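Local coordinates for protein fructose-bisphosphate aldolase (Plasmodium falciparum, PDB 4TR9) that is a fructose-bisphosphate aldolase, a TIM-barrel protein that assembles from four subunits and holds a bound benzohydrazide ligand in a pocket, at residues A[28-33]-A[274-279]; A[57-62]-A[85-90]; A[65-70]-A[100-105]; A[155-160]-A[164-169]; A[303-308]-A[343-348]. All coordinates share one frame; numbering follows the deposited sequence.

Contacts 1 and 5, with centres about 7 Å apart, meet through neighbouring strands 274-277 and 303-308: Val275 N lies 2.7 Å from Ala303 O, a probable hydrogen bond. Contacts 2 and 3 share helix 59-70 in the outer layer, their centres about 12 Å apart, and Thr88 CG2 touches Phe70 CE2 at 3.8 Å. Contact 4 lies across the chain's centre from contact 3, about 37 Å between centres, and follows strand 150-157 of the barrel's parallel sheet, to which contacts 1 and 5 also belong. None of the segments supplies a residue of the 38D pocket; the nearest side chains, Val276 and Val158, are about 10 Å from the ligand.

Contact 1: residues A[28-33]-A[274-279]; sequences KLVQAG and GVVFLS
Val30 meets Gly274 through a single methyl. Its chi1 of -69° sets CG1 opposite the carbonyl carbon and beside the backbone N, and from there CG1 comes to 4.1 Å from Gly274 CA; CG2 takes the position between the backbone N and the carbonyl carbon. Because Gly274 carries no side chain, the methyl can settle against bare backbone. The same CG1 also faces Val276, whose chi1 of -82° presents its own CG1 at 4.3 Å, so one branch of Val30 bridges two residues whose neighbour in the strand, Val275, points the other way. Such alternation is how a TIM barrel strand divides its side chains, and strand 274-277 belongs to the barrel's parallel sheet, where backbone hydrogen bonds link Val275 with Ala303 and Val276 with Leu236. Segment 28-33 takes in the end of helix 16-29 and the loop after it, which close the bottom of the barrel at the N-terminal end of its strands; Val30 stands just past the helix. Val276 points inward, resting on Thr305, Ser307 and Lys237. Val30 also packs on Leu235, and thereby touches strands 235-236 and 274-277 alike.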
# COMPACT_ATOMS: atom_id res chain seq x y z
N LYS A 28 23.35 21.36 -10.59
CA LYS A 28 24.73 21.83 -10.53
C LYS A 28 25.67 20.76 -9.98
O LYS A 28 26.83 20.69 -10.36
CB LYS A 28 24.81 23.10 -9.69
CG LYS A 28 26.16 23.79 -9.69
CD LYS A 28 26.03 25.24 -9.24
CE LYS A 28 25.21 25.35 -7.95
NZ LYS A 28 24.96 26.76 -7.56
N LEU A 29 25.15 19.92 -9.09
CA LEU A 29 25.93 18.82 -8.53
C LEU A 29 26.20 17.74 -9.57
O LEU A 29 27.19 17.01 -9.48
CB LEU A 29 25.21 18.21 -7.32
CG LEU A 29 25.25 19.01 -6.02
CD1 LEU A 29 24.40 18.35 -4.95
CD2 LEU A 29 26.69 19.17 -5.55
N VAL A 30 25.32 17.65 -10.56
CA VAL A 30 25.50 16.68 -11.64
C VAL A 30 25.84 17.40 -12.95
O VAL A 30 25.46 16.95 -14.03
CB VAL A 30 24.24 15.81 -11.84
CG1 VAL A 30 24.05 14.88 -10.65
CG2 VAL A 30 23.00 16.68 -12.03
N GLN A 31 26.56 18.51 -12.83
CA GLN A 31 26.99 19.28 -13.99
C GLN A 31 27.87 18.42 -14.90
O GLN A 31 28.51 17.48 -14.43
CB GLN A 31 27.74 20.54 -13.55
CG GLN A 31 27.87 21.61 -14.63
CD GLN A 31 28.50 22.89 -14.11
OE1 GLN A 31 29.01 22.94 -12.98
NE2 GLN A 31 28.47 23.94 -14.92
N ALA A 32 27.88 18.75 -16.19
CA ALA A 32 28.56 17.95 -17.20
C ALA A 32 30.03 17.67 -16.86
O ALA A 32 30.84 18.59 -16.74
CB ALA A 32 28.47 18.64 -18.56
N GLY A 33 30.35 16.39 -16.69
CA GLY A 33 31.71 15.97 -16.45
C GLY A 33 32.14 16.00 -14.99
O GLY A 33 33.25 15.59 -14.66
N GLY A 274 19.64 13.86 -11.90
CA GLY A 274 20.76 12.95 -12.06
C GLY A 274 20.81 11.81 -11.06
O GLY A 274 20.04 11.76 -10.11
N VAL A 275 21.74 10.89 -11.30
CA VAL A 275 21.95 9.75 -10.42
C VAL A 275 23.44 9.59 -10.11
O VAL A 275 24.26 9.47 -11.02
CB VAL A 275 21.42 8.45 -11.05
CG1 VAL A 275 21.94 7.23 -10.31
CG2 VAL A 275 19.89 8.46 -11.08
N VAL A 276 23.78 9.60 -8.83
CA VAL A 276 25.17 9.51 -8.41
C VAL A 276 25.50 8.13 -7.84
O VAL A 276 25.15 7.81 -6.70
CB VAL A 276 25.51 10.60 -7.36
CG1 VAL A 276 25.82 11.91 -8.05
CG2 VAL A 276 24.36 10.77 -6.37
N PHE A 277 26.17 7.30 -8.63
CA PHE A 277 26.49 5.94 -8.23
C PHE A 277 27.50 5.88 -7.09
O PHE A 277 28.33 6.78 -6.93
CB PHE A 277 27.01 5.14 -9.42
CG PHE A 277 25.98 4.86 -10.47
CD1 PHE A 277 25.01 3.89 -10.27
CD2 PHE A 277 25.98 5.57 -11.66
CE1 PHE A 277 24.06 3.63 -11.23
CE2 PHE A 277 25.02 5.31 -12.63
CZ PHE A 277 24.06 4.35 -12.41
N LEU A 278 27.43 4.82 -6.30
CA LEU A 278 28.40 4.57 -5.24
C LEU A 278 29.37 3.48 -5.66
O LEU A 278 28.97 2.51 -6.31
CB LEU A 278 27.69 4.21 -3.93
CG LEU A 278 26.71 3.03 -3.93
CD1 LEU A 278 27.39 1.73 -3.54
CD2 LEU A 278 25.53 3.32 -3.01
N SER A 279 30.64 3.64 -5.31
CA SER A 279 31.67 2.69 -5.70
C SER A 279 31.48 1.34 -5.03
O SER A 279 31.69 0.29 -5.65
CB SER A 279 33.06 3.25 -5.38
OG SER A 279 33.19 3.53 -4.00

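Contact 2: residues A[57-62]-A[85-90]; sequences NTIENR and FEETLF
Arg62 and Glu87 form a salt bridge on the surface of the TIM barrel, joining the start of helix 59-70 to the short helical turn that follows strand 79-84. The main bond is nearly straight: Arg62 NE gives its hydrogen to Glu87 OE2 at 3.0 Å, with 172° at the hydrogen, and the oxygen accepts on its syn lone pair, close to the guanidinium plane. A second bond, from Arg62 NE to Glu87 OE1 at 3.2 Å, is weak. The two flat groups stand almost perpendicular, their planes 81° apart, so this is not the paired, coplanar bidentate form. Glu87 arrives on an extended chain, whereas Arg62 is bent at chi3 (-61°), which turns its NE edge to the carboxylate. Ile59 adds an apolar flank, its CG1 3.9 Å from Glu87 OE2.

Behind this first shell, Arg62 NH2 donates to Asn57 OD1 at 3.2 Å, approaching from above the amide carbonyl plane. One face of the guanidinium lies under Thr58 O, 3.5 Å above the plane of the Arg62 group, and Ile59 CA. The guanidinium is thus held at two edges and covered on a face. Asn57 packs against helix 43-52, and Arg62 also touches Ile46 there. Thr58 is the N-cap of the helix that carries Arg62: Thr58 OG1 accepts from Asn61 N at 3.2 Å.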
# COMPACT_ATOMS: atom_id res chain seq x y z
N ASN A 57 44.72 7.56 14.54
CA ASN A 57 43.47 8.27 14.27
C ASN A 57 43.24 9.43 15.24
O ASN A 57 42.44 9.32 16.17
CB ASN A 57 42.29 7.30 14.32
CG ASN A 57 40.98 7.95 13.89
OD1 ASN A 57 40.98 8.94 13.17
ND2 ASN A 57 39.87 7.38 14.34
N THR A 58 43.95 10.53 15.01
CA THR A 58 43.79 11.72 15.83
C THR A 58 42.94 12.76 15.10
O THR A 58 42.65 12.61 13.92
CB THR A 58 45.15 12.34 16.20
OG1 THR A 58 45.81 12.78 15.01
CG2 THR A 58 46.02 11.32 16.91
N ILE A 59 42.56 13.81 15.81
CA ILE A 59 41.77 14.88 15.21
C ILE A 59 42.65 15.71 14.27
O ILE A 59 42.16 16.30 13.31
CB ILE A 59 41.12 15.79 16.28
CG1 ILE A 59 40.19 16.82 15.64
CG2 ILE A 59 42.18 16.46 17.14
CD1 ILE A 59 39.53 17.76 16.63
N GLU A 60 43.95 15.73 14.55
CA GLU A 60 44.89 16.45 13.70
C GLU A 60 45.06 15.75 12.36
O GLU A 60 45.15 16.41 11.32
CB GLU A 60 46.25 16.58 14.40
CG GLU A 60 46.31 17.64 15.49
CD GLU A 60 45.61 17.20 16.77
OE1 GLU A 60 45.41 15.98 16.95
OE2 GLU A 60 45.28 18.08 17.59
N ASN A 61 45.10 14.43 12.38
CA ASN A 61 45.27 13.64 11.16
C ASN A 61 44.02 13.67 10.28
O ASN A 61 44.13 13.72 9.06
CB ASN A 61 45.64 12.20 11.50
CG ASN A 61 47.03 12.08 12.09
OD1 ASN A 61 47.87 12.96 11.92
ND2 ASN A 61 47.28 10.98 12.79
N ARG A 62 42.85 13.61 10.91
CA ARG A 62 41.60 13.69 10.17
C ARG A 62 41.47 15.05 9.49
O ARG A 62 41.05 15.14 8.34
CB ARG A 62 40.40 13.45 11.10
CG ARG A 62 40.31 12.04 11.65
CD ARG A 62 38.97 11.79 12.31
NE ARG A 62 38.74 12.68 13.44
CZ ARG A 62 39.05 12.38 14.70
NH1 ARG A 62 38.80 13.25 15.67
NH2 ARG A 62 39.60 11.22 14.99
N PHE A 85 31.53 14.95 6.93
CA PHE A 85 31.03 14.49 8.21
C PHE A 85 30.78 15.72 9.08
O PHE A 85 31.29 16.80 8.77
CB PHE A 85 32.02 13.53 8.88
CG PHE A 85 31.46 12.82 10.09
CD1 PHE A 85 30.57 11.77 9.94
CD2 PHE A 85 31.83 13.20 11.37
CE1 PHE A 85 30.06 11.11 11.04
CE2 PHE A 85 31.32 12.55 12.48
CZ PHE A 85 30.43 11.50 12.31
N GLU A 86 29.99 15.57 10.13
CA GLU A 86 29.63 16.69 11.00
C GLU A 86 30.86 17.41 11.55
O GLU A 86 30.90 18.64 11.58
CB GLU A 86 28.76 16.21 12.16
CG GLU A 86 28.36 17.32 13.13
CD GLU A 86 27.53 16.81 14.29
OE1 GLU A 86 27.11 15.64 14.26
OE2 GLU A 86 27.31 17.59 15.24
N GLU A 87 31.86 16.64 11.96
CA GLU A 87 33.10 17.20 12.50
C GLU A 87 33.83 18.07 11.48
O GLU A 87 34.25 19.19 11.79
CB GLU A 87 34.03 16.07 12.96
CG GLU A 87 35.47 16.50 13.20
CD GLU A 87 36.40 15.32 13.39
OE1 GLU A 87 35.92 14.25 13.81
OE2 GLU A 87 37.61 15.47 13.10
N THR A 88 33.97 17.56 10.26
CA THR A 88 34.72 18.24 9.21
C THR A 88 34.08 19.57 8.82
O THR A 88 34.78 20.53 8.50
CB THR A 88 34.84 17.35 7.95
OG1 THR A 88 35.35 16.07 8.32
CG2 THR A 88 35.76 17.99 6.93
N LEU A 89 32.75 19.62 8.87
CA LEU A 89 32.01 20.82 8.49
C LEU A 89 32.38 22.03 9.35
O LEU A 89 32.45 23.16 8.86
CB LEU A 89 30.50 20.56 8.59
CG LEU A 89 29.58 21.72 8.19
CD1 LEU A 89 29.81 22.12 6.75
CD2 LEU A 89 28.12 21.33 8.41
N PHE A 90 32.64 21.79 10.63
CA PHE A 90 33.00 22.86 11.55
C PHE A 90 34.48 22.78 11.94
O PHE A 90 34.84 23.09 13.08
CB PHE A 90 32.14 22.81 12.81
CG PHE A 90 30.66 22.82 12.54
CD1 PHE A 90 29.97 24.01 12.45
CD2 PHE A 90 29.97 21.63 12.37
CE1 PHE A 90 28.61 24.02 12.20
CE2 PHE A 90 28.61 21.63 12.12
CZ PHE A 90 27.93 22.83 12.04

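Contact 3: residues A[65-70]-A[100-105]; sequences YRDLLF and VNLLHN
Helices 59-70 and 99-105 run almost parallel where Phe70 meets Leu102, their local axes 9.7 Å apart at an angle of 10°, and the CA atoms of these two residues are 5.8 Å from each other. Both belong to the outer layer of helices of the TIM barrel, and Phe70 and Leu103 also rest on Leu84 of strand 79-84, so the pair is fastened to the wall beneath. Leu103 CD2 sits against CB, CG and CD1 of Phe70 together, at the root of the ring and at an oblique slant to it, with Phe70 CB 3.6 Å away. With chi1 of -61°, Leu103 has CG on the far side of CB from its carbonyl carbon, and from there its CD2 reaches Phe70. Leu102 meets Phe70 CB to CB, at 4.1 Å.

Asp67 flanks Leu102. Its carboxylate swings back to the second helix, OD1 coming 3.5 Å from Leu102 CD1, while the same OD1 accepts from Asn93 ND2; Leu102 packs on Asn93 too. Phe70 O and Leu102 O, both acceptors and 3.6 Å apart, are bridged by a water. This single water donates to each: it lies 2.8 Å from Phe70 O and 2.7 Å from Leu102 O.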
# COMPACT_ATOMS: atom_id res chain seq x y z
N TYR A 65 44.13 15.18 6.64
CA TYR A 65 43.77 14.37 5.49
C TYR A 65 42.70 15.03 4.64
O TYR A 65 42.82 15.09 3.41
CB TYR A 65 43.30 12.98 5.92
CG TYR A 65 42.75 12.17 4.78
CD1 TYR A 65 43.54 11.87 3.68
CD2 TYR A 65 41.44 11.70 4.79
CE1 TYR A 65 43.05 11.13 2.62
CE2 TYR A 65 40.94 10.96 3.74
CZ TYR A 65 41.75 10.68 2.66
OH TYR A 65 41.26 9.94 1.61
N ARG A 66 41.65 15.53 5.28
CA ARG A 66 40.56 16.20 4.58
C ARG A 66 41.04 17.52 3.99
O ARG A 66 40.47 18.02 3.02
CB ARG A 66 39.37 16.42 5.51
CG ARG A 66 38.21 15.46 5.27
CD ARG A 66 38.62 14.01 5.49
NE ARG A 66 38.59 13.64 6.90
CZ ARG A 66 37.57 13.02 7.49
NH1 ARG A 66 37.62 12.72 8.78
NH2 ARG A 66 36.49 12.70 6.78
N ASP A 67 42.08 18.09 4.59
CA ASP A 67 42.69 19.31 4.07
C ASP A 67 43.42 19.00 2.77
O ASP A 67 43.44 19.82 1.85
CB ASP A 67 43.65 19.92 5.09
CG ASP A 67 44.52 21.01 4.50
OD1 ASP A 67 44.05 22.16 4.42
OD2 ASP A 67 45.67 20.71 4.11
N LEU A 68 44.01 17.81 2.71
CA LEU A 68 44.72 17.36 1.52
C LEU A 68 43.76 17.19 0.36
O LEU A 68 44.08 17.52 -0.78
CB LEU A 68 45.45 16.04 1.81
CG LEU A 68 46.28 15.39 0.71
CD1 LEU A 68 47.48 14.68 1.32
CD2 LEU A 68 45.45 14.39 -0.10
N LEU A 69 42.57 16.68 0.65
CA LEU A 69 41.56 16.44 -0.37
C LEU A 69 40.96 17.75 -0.87
O LEU A 69 40.95 18.01 -2.08
CB LEU A 69 40.45 15.54 0.18
CG LEU A 69 40.84 14.14 0.63
CD1 LEU A 69 39.65 13.41 1.22
CD2 LEU A 69 41.43 13.34 -0.52
N PHE A 70 40.47 18.57 0.05
CA PHE A 70 39.72 19.77 -0.31
C PHE A 70 40.64 20.91 -0.72
O PHE A 70 40.22 21.86 -1.39
CB PHE A 70 38.82 20.21 0.85
CG PHE A 70 37.96 19.10 1.40
CD1 PHE A 70 37.51 18.08 0.58
CD2 PHE A 70 37.59 19.09 2.73
CE1 PHE A 70 36.72 17.06 1.08
CE2 PHE A 70 36.80 18.08 3.24
CZ PHE A 70 36.37 17.06 2.41
N VAL A 100 35.34 24.35 4.86
CA VAL A 100 34.28 24.84 3.99
C VAL A 100 34.81 25.85 2.98
O VAL A 100 34.46 25.81 1.80
CB VAL A 100 33.14 25.49 4.81
CG1 VAL A 100 32.07 26.06 3.89
CG2 VAL A 100 32.53 24.47 5.76
N ASN A 101 35.68 26.75 3.45
CA ASN A 101 36.25 27.77 2.58
C ASN A 101 37.15 27.19 1.49
O ASN A 101 37.28 27.77 0.42
CB ASN A 101 37.03 28.79 3.41
CG ASN A 101 36.13 29.66 4.27
OD1 ASN A 101 34.93 29.79 4.00
ND2 ASN A 101 36.69 30.27 5.30
N LEU A 102 37.77 26.05 1.78
CA LEU A 102 38.60 25.37 0.79
C LEU A 102 37.75 24.89 -0.38
O LEU A 102 38.20 24.86 -1.52
CB LEU A 102 39.34 24.19 1.42
CG LEU A 102 40.33 24.51 2.55
CD1 LEU A 102 40.98 23.23 3.06
CD2 LEU A 102 41.37 25.50 2.08
N LEU A 103 36.51 24.51 -0.08
CA LEU A 103 35.58 24.05 -1.10
C LEU A 103 35.00 25.22 -1.88
O LEU A 103 34.77 25.12 -3.09
CB LEU A 103 34.45 23.23 -0.47
CG LEU A 103 34.87 21.96 0.27
CD1 LEU A 103 33.66 21.28 0.90
CD2 LEU A 103 35.60 21.01 -0.66
N HIS A 104 34.77 26.33 -1.19
CA HIS A 104 34.22 27.53 -1.81
C HIS A 104 35.17 28.10 -2.86
O HIS A 104 34.74 28.59 -3.91
CB HIS A 104 33.92 28.59 -0.75
CG HIS A 104 32.71 28.30 0.07
ND1 HIS A 104 32.34 29.06 1.16
CD2 HIS A 104 31.78 27.32 -0.03
CE1 HIS A 104 31.24 28.57 1.69
NE2 HIS A 104 30.88 27.51 0.99
N ASN A 105 36.47 28.04 -2.58
CA ASN A 105 37.47 28.56 -3.49
C ASN A 105 37.63 27.69 -4.73
O ASN A 105 38.09 28.16 -5.77
CB ASN A 105 38.82 28.69 -2.78
CG ASN A 105 38.76 29.65 -1.60
OD1 ASN A 105 37.96 30.58 -1.57
ND2 ASN A 105 39.61 29.41 -0.60
O HOH W 1 40.79 24.41 -2.27

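Contact 4: residues A[155-160]-A[164-169]; sequences TVLVID and GKPTDL
Lys165 lies along Asp160, and its side chain can be followed atom by atom. CB presses on Val158 O at 3.2 Å and on Asp160 CB at 3.7 Å. CG, opposite the carbonyl carbon at chi1 -64°, passes the same Asp160 CB, and CD stays beside it at 3.8 Å while also touching Val158 CG1 at 4.2 Å. The rest of the chain is fully extended, carrying NZ away to a salt bridge with Asp125 OD2; the carboxylate of Asp160 remains a nearby but separate charge.

The backbone beneath forms a single antiparallel bridge, with Asp160 N to Lys165 O at 3.0 Å and Lys165 N to Asp160 O at 2.8 Å. Gly164, at positive phi, shares Asp160 with Lys165, which makes a G1 beta bulge. This turn follows strand 150-157 and leads into helix 168-187 of a beta-alpha-beta unit. Pro166, after a cis peptide bond, meets Leu157 at about a right angle, its CB 3.9 Å from Leu157 CD2. The turn borders other subunits: Pro166 O accepts from Tyr7 OH of one.

Val158 O lies 3.1 Å from Pro166 N, which has no hydrogen to give; the nearby acids would probably favour a charged Lys165.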
# COMPACT_ATOMS: atom_id res chain seq x y z
N THR A 155 21.04 4.08 3.47
CA THR A 155 20.29 2.92 3.93
C THR A 155 20.85 1.67 3.26
O THR A 155 21.37 1.74 2.15
CB THR A 155 18.79 3.05 3.63
OG1 THR A 155 18.38 4.42 3.80
CG2 THR A 155 17.98 2.17 4.57
N VAL A 156 20.74 0.53 3.94
CA VAL A 156 21.35 -0.70 3.45
C VAL A 156 20.36 -1.85 3.31
O VAL A 156 19.62 -2.16 4.25
CB VAL A 156 22.51 -1.14 4.37
CG1 VAL A 156 22.99 -2.53 4.00
CG2 VAL A 156 23.65 -0.13 4.31
N LEU A 157 20.34 -2.47 2.14
CA LEU A 157 19.54 -3.67 1.91
C LEU A 157 20.44 -4.84 1.53
O LEU A 157 21.50 -4.66 0.93
CB LEU A 157 18.50 -3.43 0.81
CG LEU A 157 17.46 -2.33 1.04
CD1 LEU A 157 17.94 -0.99 0.50
CD2 LEU A 157 16.13 -2.72 0.41
N VAL A 158 20.01 -6.05 1.88
CA VAL A 158 20.80 -7.25 1.61
C VAL A 158 20.05 -8.19 0.67
O VAL A 158 18.85 -8.41 0.83
CB VAL A 158 21.13 -7.99 2.92
CG1 VAL A 158 21.88 -9.28 2.64
CG2 VAL A 158 21.93 -7.10 3.85
N ILE A 159 20.76 -8.72 -0.32
CA ILE A 159 20.18 -9.72 -1.21
C ILE A 159 20.52 -11.13 -0.74
O ILE A 159 21.68 -11.55 -0.78
CB ILE A 159 20.64 -9.55 -2.67
CG1 ILE A 159 20.06 -8.27 -3.27
CG2 ILE A 159 20.22 -10.74 -3.51
CD1 ILE A 159 20.40 -8.07 -4.73
N ASP A 160 19.51 -11.85 -0.29
CA ASP A 160 19.66 -13.24 0.12
C ASP A 160 18.39 -14.00 -0.23
O ASP A 160 17.49 -14.13 0.59
CB ASP A 160 19.95 -13.34 1.62
CG ASP A 160 20.58 -14.66 2.01
OD1 ASP A 160 20.33 -15.67 1.33
OD2 ASP A 160 21.33 -14.69 3.01
N GLY A 164 14.92 -14.82 1.47
CA GLY A 164 13.94 -13.89 0.96
C GLY A 164 14.31 -12.43 1.18
O GLY A 164 13.44 -11.56 1.23
N LYS A 165 15.61 -12.16 1.32
CA LYS A 165 16.09 -10.80 1.51
C LYS A 165 16.30 -10.10 0.17
O LYS A 165 16.81 -10.71 -0.78
CB LYS A 165 17.39 -10.80 2.31
CG LYS A 165 17.26 -11.32 3.73
CD LYS A 165 18.58 -11.21 4.47
CE LYS A 165 18.46 -11.75 5.89
NZ LYS A 165 19.75 -11.63 6.63
N PRO A 166 15.91 -8.82 0.08
CA PRO A 166 15.29 -8.04 1.16
C PRO A 166 13.79 -8.28 1.28
O PRO A 166 13.08 -8.34 0.27
CB PRO A 166 15.57 -6.60 0.75
CG PRO A 166 15.59 -6.65 -0.74
CD PRO A 166 16.17 -7.99 -1.11
N THR A 167 13.31 -8.43 2.51
CA THR A 167 11.89 -8.63 2.77
C THR A 167 11.12 -7.33 2.59
O THR A 167 11.71 -6.26 2.54
CB THR A 167 11.64 -9.18 4.19
OG1 THR A 167 12.06 -8.21 5.15
CG2 THR A 167 12.40 -10.47 4.41
N ASP A 168 9.79 -7.43 2.50
CA ASP A 168 8.94 -6.27 2.31
C ASP A 168 9.08 -5.26 3.45
O ASP A 168 9.04 -4.05 3.22
CB ASP A 168 7.48 -6.69 2.17
CG ASP A 168 7.22 -7.51 0.92
OD1 ASP A 168 7.92 -7.29 -0.09
OD2 ASP A 168 6.32 -8.37 0.95
N LEU A 169 9.23 -5.77 4.67
CA LEU A 169 9.42 -4.91 5.83
C LEU A 169 10.72 -4.13 5.71
O LEU A 169 10.78 -2.94 6.03
CB LEU A 169 9.41 -5.74 7.12
CG LEU A 169 9.66 -4.99 8.43
CD1 LEU A 169 8.68 -3.83 8.57
CD2 LEU A 169 9.54 -5.93 9.61

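Contact 5: residues A[303-308]-A[343-348]; sequences ALTFSY and LATYGK
A chi1 of 62° in Thr345 and of 171° in Thr305 turns the methyl of Thr345, not its hydroxyl, to Thr305. OG1 of Thr345 sits between its backbone N and carbonyl carbon, leaving CG2 opposite the carbonyl carbon and directed at the strand. Thr305 answers by placing OG1 opposite its own backbone N, and the two side chains lie alongside each other, pointing the same way. The outcome is a small methyl contact with the Thr305 side chain: Thr345 CG2 is 3.8 Å from Thr305 OG1 and 4.0 Å from Thr305 CB. The same methyl reaches the edge of the Phe306 ring near its plane, 4.2 Å from Phe306 CD2.

Both hydroxyls have partners of their own: Thr305 OG1 bonds to Lys34 O, and Thr345 OG1 to Ser342 O in the preceding turn. These bonds account for both OG1 atoms, and CG2 of Thr345 is left to pack on the strand. Thr345 stands in the last turn of helix 327-346, which ends in a Schellman motif with Gly347 at positive phi: Lys348 N bonds Leu343 O at 3.0 Å, and a weak bond runs from Gly347 N to Ala344 O.

Strand 303-308 lies in the TIM barrel wall, bonded through its backbone to Phe277 on one side and Ile36 on the other. Phe306 packs on Leu291 of helix 284-295 and on Asn341 of helix 327-346, so both helices pack against this part of the strand.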
# COMPACT_ATOMS: atom_id res chain seq x y z
N ALA A 303 21.59 12.67 -15.67
CA ALA A 303 23.04 12.57 -15.60
C ALA A 303 23.45 11.39 -14.72
O ALA A 303 23.12 11.34 -13.54
CB ALA A 303 23.63 13.87 -15.06
N LEU A 304 24.16 10.44 -15.32
CA LEU A 304 24.62 9.27 -14.58
C LEU A 304 26.09 9.41 -14.21
O LEU A 304 26.97 8.91 -14.92
CB LEU A 304 24.39 7.99 -15.40
CG LEU A 304 22.93 7.72 -15.77
CD1 LEU A 304 22.77 6.35 -16.40
CD2 LEU A 304 22.03 7.84 -14.55
N THR A 305 26.34 10.10 -13.11
CA THR A 305 27.71 10.34 -12.66
C THR A 305 28.02 9.53 -11.40
O THR A 305 27.46 8.46 -11.19
CB THR A 305 27.95 11.84 -12.39
OG1 THR A 305 29.22 12.02 -11.76
CG2 THR A 305 26.85 12.41 -11.50
N PHE A 306 28.92 10.05 -10.57
CA PHE A 306 29.43 9.29 -9.44
C PHE A 306 29.38 10.05 -8.11
O PHE A 306 29.46 11.27 -8.08
CB PHE A 306 30.87 8.85 -9.71
CG PHE A 306 31.82 10.00 -9.94
CD1 PHE A 306 32.56 10.53 -8.89
CD2 PHE A 306 31.98 10.54 -11.21
CE1 PHE A 306 33.43 11.59 -9.10
CE2 PHE A 306 32.85 11.60 -11.42
CZ PHE A 306 33.58 12.12 -10.37
N SER A 307 29.25 9.29 -7.02
CA SER A 307 29.42 9.82 -5.68
C SER A 307 30.42 8.94 -4.94
O SER A 307 30.10 8.34 -3.92
CB SER A 307 28.09 9.88 -4.93
OG SER A 307 28.27 10.38 -3.61
N TYR A 308 31.63 8.86 -5.48
CA TYR A 308 32.64 7.93 -5.00
C TYR A 308 33.36 8.43 -3.76
O TYR A 308 33.48 9.64 -3.53
CB TYR A 308 33.67 7.64 -6.09
CG TYR A 308 33.12 6.90 -7.29
CD1 TYR A 308 31.95 6.15 -7.19
CD2 TYR A 308 33.77 6.93 -8.51
CE1 TYR A 308 31.45 5.46 -8.28
CE2 TYR A 308 33.28 6.25 -9.61
CZ TYR A 308 32.12 5.52 -9.49
OH TYR A 308 31.63 4.84 -10.58
N LEU A 343 35.91 11.54 -17.15
CA LEU A 343 35.86 11.05 -18.52
C LEU A 343 34.87 9.89 -18.64
O LEU A 343 34.32 9.64 -19.72
CB LEU A 343 37.25 10.60 -18.98
CG LEU A 343 38.33 11.68 -19.07
CD1 LEU A 343 39.68 11.06 -19.36
CD2 LEU A 343 37.97 12.71 -20.13
N ALA A 344 34.66 9.20 -17.53
CA ALA A 344 33.73 8.08 -17.50
C ALA A 344 32.29 8.57 -17.68
O ALA A 344 31.44 7.83 -18.16
CB ALA A 344 33.87 7.31 -16.19
N THR A 345 32.04 9.81 -17.29
CA THR A 345 30.71 10.40 -17.43
C THR A 345 30.39 10.69 -18.90
O THR A 345 29.23 10.70 -19.30
CB THR A 345 30.57 11.70 -16.62
OG1 THR A 345 31.49 12.68 -17.12
CG2 THR A 345 30.83 11.45 -15.15
N TYR A 346 31.44 10.94 -19.68
CA TYR A 346 31.28 11.21 -21.11
C TYR A 346 31.31 9.93 -21.92
O TYR A 346 30.98 9.92 -23.11
CB TYR A 346 32.37 12.17 -21.60
CG TYR A 346 32.28 13.56 -21.04
CD1 TYR A 346 31.32 14.46 -21.49
CD2 TYR A 346 33.16 14.00 -20.06
CE1 TYR A 346 31.24 15.74 -20.99
CE2 TYR A 346 33.09 15.28 -19.54
CZ TYR A 346 32.12 16.14 -20.01
OH TYR A 346 32.04 17.42 -19.50
N GLY A 347 31.73 8.84 -21.28
CA GLY A 347 31.90 7.57 -21.97
C GLY A 347 33.17 7.59 -22.80
O GLY A 347 33.32 6.82 -23.75
N LYS A 348 34.09 8.47 -22.43
CA LYS A 348 35.35 8.61 -23.15
C LYS A 348 36.54 8.24 -22.27
O LYS A 348 37.61 8.84 -22.38
CB LYS A 348 35.51 10.04 -23.68
CG LYS A 348 34.35 10.52 -24.53
CD LYS A 348 34.13 9.63 -25.75
CE LYS A 348 35.33 9.66 -26.68
NZ LYS A 348 35.13 8.79 -27.87